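Local coordinates for DUF4442 domain-containing protein (Pseudomonas aeruginosa, PDB 1SH8) that is of unknown function but is probably a thioesterase of the HotDog superfamily, related to PaaI-type enzymes, at residues A28-L31 with V36-R39; G66-T71 with V99-D104. One frame throughout, in Å; residues are numbered along the deposited sequence.

Contact 1 of 2, residues A28-L31 with V36-R39; sequences AEVL and VRLR
E29 and V30 sit together opposite the single residue R37, a classic beta bulge. It lies in the hairpin of strands 27-32 and 35-40, part of a HotDog-type fold. R37 O accepts from two backbone donors, E29 N at 2.7 Å and V30 N at 3.2 Å. R37 N returns a bond to V30 O. The tightly packed face carries A28, L31, V36 and L38. There L31 CD2 meets V36 CG1 at 3.7 Å, and L38 CD2 lies against A28 CB. Helix 64-72 covers this apolar side, touching L31, V36 and L38.

The other face is polar and partly exposed. E29 spans two arginines with its carboxylate. R37 NE reaches OE1 of E29 at 2.8 Å, nearly along the C-O axis, although the carboxylate and guanidinium planes stand 81° apart. R98 is a second partner of OE1. On the far oxygen, R39 NH1 meets the anti lone pair of E29 OE2 at 2.7 Å, in the guanidinium plane. A water links E29 OE1 to R37 NH2, the latter bond being weak. The chi3 bend of R37 (73°) sets its guanidinium against V30, whose CG2 lies over one face, 3.3 Å from NH2.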
loop_
_atom_site.group_PDB
_atom_site.type_symbol
_atom_site.label_atom_id
_atom_site.label_comp_id
_atom_site.label_asym_id
_atom_site.label_seq_id
_atom_site.Cartn_x
_atom_site.Cartn_y
_atom_site.Cartn_z
ATOM N N ALA A 28 -15.888 8.519 -1.725
ATOM C CA ALA A 28 -16.059 8.455 -3.170
ATOM C C ALA A 28 -16.777 9.726 -3.586
ATOM O O ALA A 28 -17.836 10.040 -3.050
ATOM C CB ALA A 28 -16.897 7.238 -3.550
ATOM N N GLU A 29 -16.200 10.471 -4.522
ATOM C CA GLU A 29 -16.837 11.697 -4.992
ATOM C C GLU A 29 -17.726 11.380 -6.188
ATOM O O GLU A 29 -18.842 11.893 -6.294
ATOM C CB GLU A 29 -15.785 12.747 -5.361
ATOM C CG GLU A 29 -14.949 13.195 -4.172
ATOM C CD GLU A 29 -14.147 14.456 -4.438
ATOM O OE1 GLU A 29 -13.886 14.776 -5.621
ATOM O OE2 GLU A 29 -13.763 15.121 -3.453
ATOM N N VAL A 30 -17.233 10.533 -7.086
ATOM C CA VAL A 30 -17.994 10.115 -8.260
ATOM C C VAL A 30 -17.777 8.623 -8.510
ATOM O O VAL A 30 -16.649 8.133 -8.448
ATOM C CB VAL A 30 -17.575 10.885 -9.538
ATOM C CG1 VAL A 30 -18.288 10.305 -10.755
ATOM C CG2 VAL A 30 -17.916 12.364 -9.393
ATOM N N LEU A 31 -18.869 7.911 -8.772
ATOM C CA LEU A 31 -18.824 6.478 -9.060
ATOM C C LEU A 31 -19.813 6.188 -10.184
ATOM O O LEU A 31 -21.025 6.195 -9.971
ATOM C CB LEU A 31 -19.203 5.659 -7.821
ATOM C CG LEU A 31 -18.220 5.700 -6.652
ATOM C CD1 LEU A 31 -18.822 4.977 -5.460
ATOM C CD2 LEU A 31 -16.900 5.053 -7.064
ATOM N N VAL A 36 -14.378 6.810 -11.917
ATOM C CA VAL A 36 -14.471 6.978 -10.473
ATOM C C VAL A 36 -13.514 8.072 -10.017
ATOM O O VAL A 36 -12.483 8.318 -10.655
ATOM C CB VAL A 36 -14.113 5.668 -9.696
ATOM C CG1 VAL A 36 -14.997 4.518 -10.167
ATOM C CG2 VAL A 36 -12.634 5.323 -9.877
ATOM N N ARG A 37 -13.877 8.739 -8.928
ATOM C CA ARG A 37 -13.037 9.773 -8.332
ATOM C C ARG A 37 -13.158 9.607 -6.825
ATOM O O ARG A 37 -14.261 9.657 -6.276
ATOM C CB ARG A 37 -13.480 11.186 -8.739
ATOM C CG ARG A 37 -12.567 12.266 -8.161
ATOM C CD ARG A 37 -12.796 13.631 -8.794
ATOM N NE ARG A 37 -14.044 14.270 -8.384
ATOM C CZ ARG A 37 -15.110 14.429 -9.164
ATOM N NH1 ARG A 37 -15.107 13.982 -10.414
ATOM N NH2 ARG A 37 -16.172 15.077 -8.701
ATOM N N LEU A 38 -12.022 9.396 -6.167
ATOM C CA LEU A 38 -11.993 9.190 -4.723
ATOM C C LEU A 38 -11.169 10.264 -4.025
ATOM O O LEU A 38 -10.314 10.906 -4.642
ATOM C CB LEU A 38 -11.388 7.817 -4.405
ATOM C CG LEU A 38 -11.852 6.615 -5.239
ATOM C CD1 LEU A 38 -11.039 5.390 -4.826
ATOM C CD2 LEU A 38 -13.344 6.367 -5.046
ATOM N N ARG A 39 -11.426 10.440 -2.733
ATOM C CA ARG A 39 -10.715 11.425 -1.926
ATOM C C ARG A 39 -10.286 10.827 -0.587
ATOM O O ARG A 39 -11.082 10.188 0.098
ATOM C CB ARG A 39 -11.610 12.643 -1.659
ATOM C CG ARG A 39 -10.924 13.745 -0.841
ATOM C CD ARG A 39 -11.862 14.913 -0.522
ATOM N NE ARG A 39 -12.864 14.556 0.480
ATOM C CZ ARG A 39 -14.161 14.405 0.236
ATOM N NH1 ARG A 39 -14.642 14.580 -0.989
ATOM N NH2 ARG A 39 -14.983 14.078 1.223
HETATM O O HOH W 1 -15.092 17.369 -6.998
#

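Contact 2 of 2, residues G66-T71 with V99-D104; sequences GALFLT and VEARLD
L68 sets CD1 over one face of the flat peptide that joins A101 to R102. This is helix-on-sheet packing of the HotDog type, in which helix 64-72 rests against the sheet containing strand 97-102. CD1 stands nearly above the carbonyl carbon, with R102 N 4.2 Å away. CD2 lies out past the oxygen, 4.0 Å from A101 O. The one aromatic ring here, F69, does not touch the strand. The CB of F69 points away from it, and G66 O lies at the ring edge, in its plane.

No hydrogen bond crosses the contact, and its grip is purely van der Waals. L68 is the helix residue that makes it. Its CG lies anti to the carbonyl carbon (chi1 -82°), which sends the isobutyl group out to the strand. A101 turns its methyl toward the helix. The CB of R102 points away from the helix, and the residue is exposed. The CB of L103, just past the strand, points toward the helix, and its side chain crosses L68 obliquely. V36 and L125 also pack on L68, so strands from both sheets of the chain meet it. Between A101 CB, at 3.9 Å, and L103 CG, at 4.0 Å, lies L68 CD1.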
loop_
_atom_site.group_PDB
_atom_site.type_symbol
_atom_site.label_atom_id
_atom_site.label_comp_id
_atom_site.label_asym_id
_atom_site.label_seq_id
_atom_site.Cartn_x
_atom_site.Cartn_y
_atom_site.Cartn_z
ATOM N N GLY A 66 -10.806 -1.547 -7.592
ATOM C CA GLY A 66 -12.011 -2.159 -7.068
ATOM C C GLY A 66 -13.241 -1.291 -7.295
ATOM O O GLY A 66 -14.329 -1.809 -7.551
ATOM N N ALA A 67 -13.086 0.027 -7.199
ATOM C CA ALA A 67 -14.219 0.931 -7.404
ATOM C C ALA A 67 -14.735 0.837 -8.842
ATOM O O ALA A 67 -15.944 0.779 -9.063
ATOM C CB ALA A 67 -13.825 2.374 -7.068
ATOM N N LEU A 68 -13.826 0.828 -9.818
ATOM C CA LEU A 68 -14.224 0.708 -11.226
ATOM C C LEU A 68 -14.923 -0.639 -11.448
ATOM O O LEU A 68 -15.866 -0.742 -12.229
ATOM C CB LEU A 68 -13.004 0.823 -12.147
ATOM C CG LEU A 68 -12.552 2.251 -12.460
ATOM C CD1 LEU A 68 -11.158 2.234 -13.087
ATOM C CD2 LEU A 68 -13.562 2.907 -13.399
ATOM N N PHE A 69 -14.451 -1.671 -10.755
ATOM C CA PHE A 69 -15.060 -2.998 -10.846
ATOM C C PHE A 69 -16.518 -2.915 -10.367
ATOM O O PHE A 69 -17.428 -3.443 -11.007
ATOM C CB PHE A 69 -14.274 -3.989 -9.973
ATOM C CG PHE A 69 -15.096 -5.150 -9.470
ATOM C CD1 PHE A 69 -15.389 -6.231 -10.297
ATOM C CD2 PHE A 69 -15.590 -5.148 -8.170
ATOM C CE1 PHE A 69 -16.163 -7.295 -9.833
ATOM C CE2 PHE A 69 -16.365 -6.208 -7.698
ATOM C CZ PHE A 69 -16.651 -7.283 -8.532
ATOM N N LEU A 70 -16.729 -2.252 -9.233
ATOM C CA LEU A 70 -18.070 -2.099 -8.673
ATOM C C LEU A 70 -19.013 -1.299 -9.572
ATOM O O LEU A 70 -20.215 -1.570 -9.618
ATOM C CB LEU A 70 -18.004 -1.423 -7.300
ATOM C CG LEU A 70 -17.491 -2.269 -6.133
ATOM C CD1 LEU A 70 -17.307 -1.388 -4.910
ATOM C CD2 LEU A 70 -18.476 -3.398 -5.838
ATOM N N THR A 71 -18.485 -0.309 -10.284
ATOM C CA THR A 71 -19.343 0.499 -11.143
ATOM C C THR A 71 -19.444 0.009 -12.581
ATOM O O THR A 71 -20.356 0.412 -13.308
ATOM C CB THR A 71 -18.862 1.965 -11.219
ATOM O OG1 THR A 71 -17.620 2.029 -11.936
ATOM C CG2 THR A 71 -18.691 2.550 -9.827
ATOM N N VAL A 99 -7.860 11.161 -6.444
ATOM C CA VAL A 99 -7.442 10.379 -7.589
ATOM C C VAL A 99 -8.677 10.082 -8.431
ATOM O O VAL A 99 -9.790 9.968 -7.906
ATOM C CB VAL A 99 -6.805 9.029 -7.162
ATOM C CG1 VAL A 99 -7.852 8.137 -6.500
ATOM C CG2 VAL A 99 -6.201 8.324 -8.378
ATOM N N GLU A 100 -8.489 10.000 -9.741
ATOM C CA GLU A 100 -9.584 9.631 -10.621
ATOM C C GLU A 100 -9.037 8.583 -11.578
ATOM O O GLU A 100 -7.836 8.536 -11.851
ATOM C CB GLU A 100 -10.186 10.847 -11.347
ATOM C CG GLU A 100 -9.275 11.690 -12.201
ATOM C CD GLU A 100 -9.932 13.026 -12.578
ATOM O OE1 GLU A 100 -11.071 13.020 -13.087
ATOM O OE2 GLU A 100 -9.309 14.090 -12.361
ATOM N N ALA A 101 -9.912 7.702 -12.040
ATOM C CA ALA A 101 -9.505 6.632 -12.936
ATOM C C ALA A 101 -10.657 6.298 -13.860
ATOM O O ALA A 101 -11.816 6.473 -13.497
ATOM C CB ALA A 101 -9.114 5.400 -12.125
ATOM N N ARG A 102 -10.339 5.813 -15.053
ATOM C CA ARG A 102 -11.384 5.470 -15.998
ATOM C C ARG A 102 -11.076 4.233 -16.837
ATOM O O ARG A 102 -9.929 3.797 -16.937
ATOM C CB ARG A 102 -11.663 6.670 -16.915
ATOM C CG ARG A 102 -10.474 7.133 -17.746
ATOM C CD ARG A 102 -10.795 8.432 -18.506
ATOM N NE ARG A 102 -10.900 9.594 -17.622
ATOM C CZ ARG A 102 -11.357 10.790 -17.995
ATOM N NH1 ARG A 102 -11.762 10.992 -19.244
ATOM N NH2 ARG A 102 -11.407 11.790 -17.120
ATOM N N LEU A 103 -12.138 3.663 -17.400
ATOM C CA LEU A 103 -12.082 2.502 -18.290
ATOM C C LEU A 103 -13.082 2.840 -19.388
ATOM O O LEU A 103 -14.246 3.107 -19.090
ATOM C CB LEU A 103 -12.551 1.226 -17.584
ATOM C CG LEU A 103 -11.606 0.460 -16.668
ATOM C CD1 LEU A 103 -12.344 -0.740 -16.076
ATOM C CD2 LEU A 103 -10.389 0.005 -17.460
ATOM N N ASP A 104 -12.656 2.843 -20.647
ATOM C CA ASP A 104 -13.600 3.176 -21.712
ATOM C C ASP A 104 -14.617 2.049 -21.919
ATOM O O ASP A 104 -14.373 0.894 -21.548
ATOM C CB ASP A 104 -12.872 3.486 -23.025
ATOM C CG ASP A 104 -12.235 2.264 -23.641
ATOM O OD1 ASP A 104 -11.233 1.770 -23.082
ATOM O OD2 ASP A 104 -12.739 1.794 -24.684
#

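In the fold
Both contacts involve the three-stranded sheet of 27-32, 35-40 and 97-102. Contact 1 joins its first two strands; contact 2 sets helix 64-72 against its third. Strand 35-40 ties them together, since V36 pairs with A101 and L38 with V99 through the backbone. V36 also touches L68, so the apolar face of contact 1 runs on into contact 2. Their chemistry differs. Contact 1 is two-sided, with backbone bonds between a largely buried apolar face and a partly exposed charged one. Contact 2 is smaller and lies closer to the centre of the chain. No hydrogen bond or salt bridge crosses it, and its side-chain contacts are apolar. Its charged residues E100, R102 and D104 are exposed.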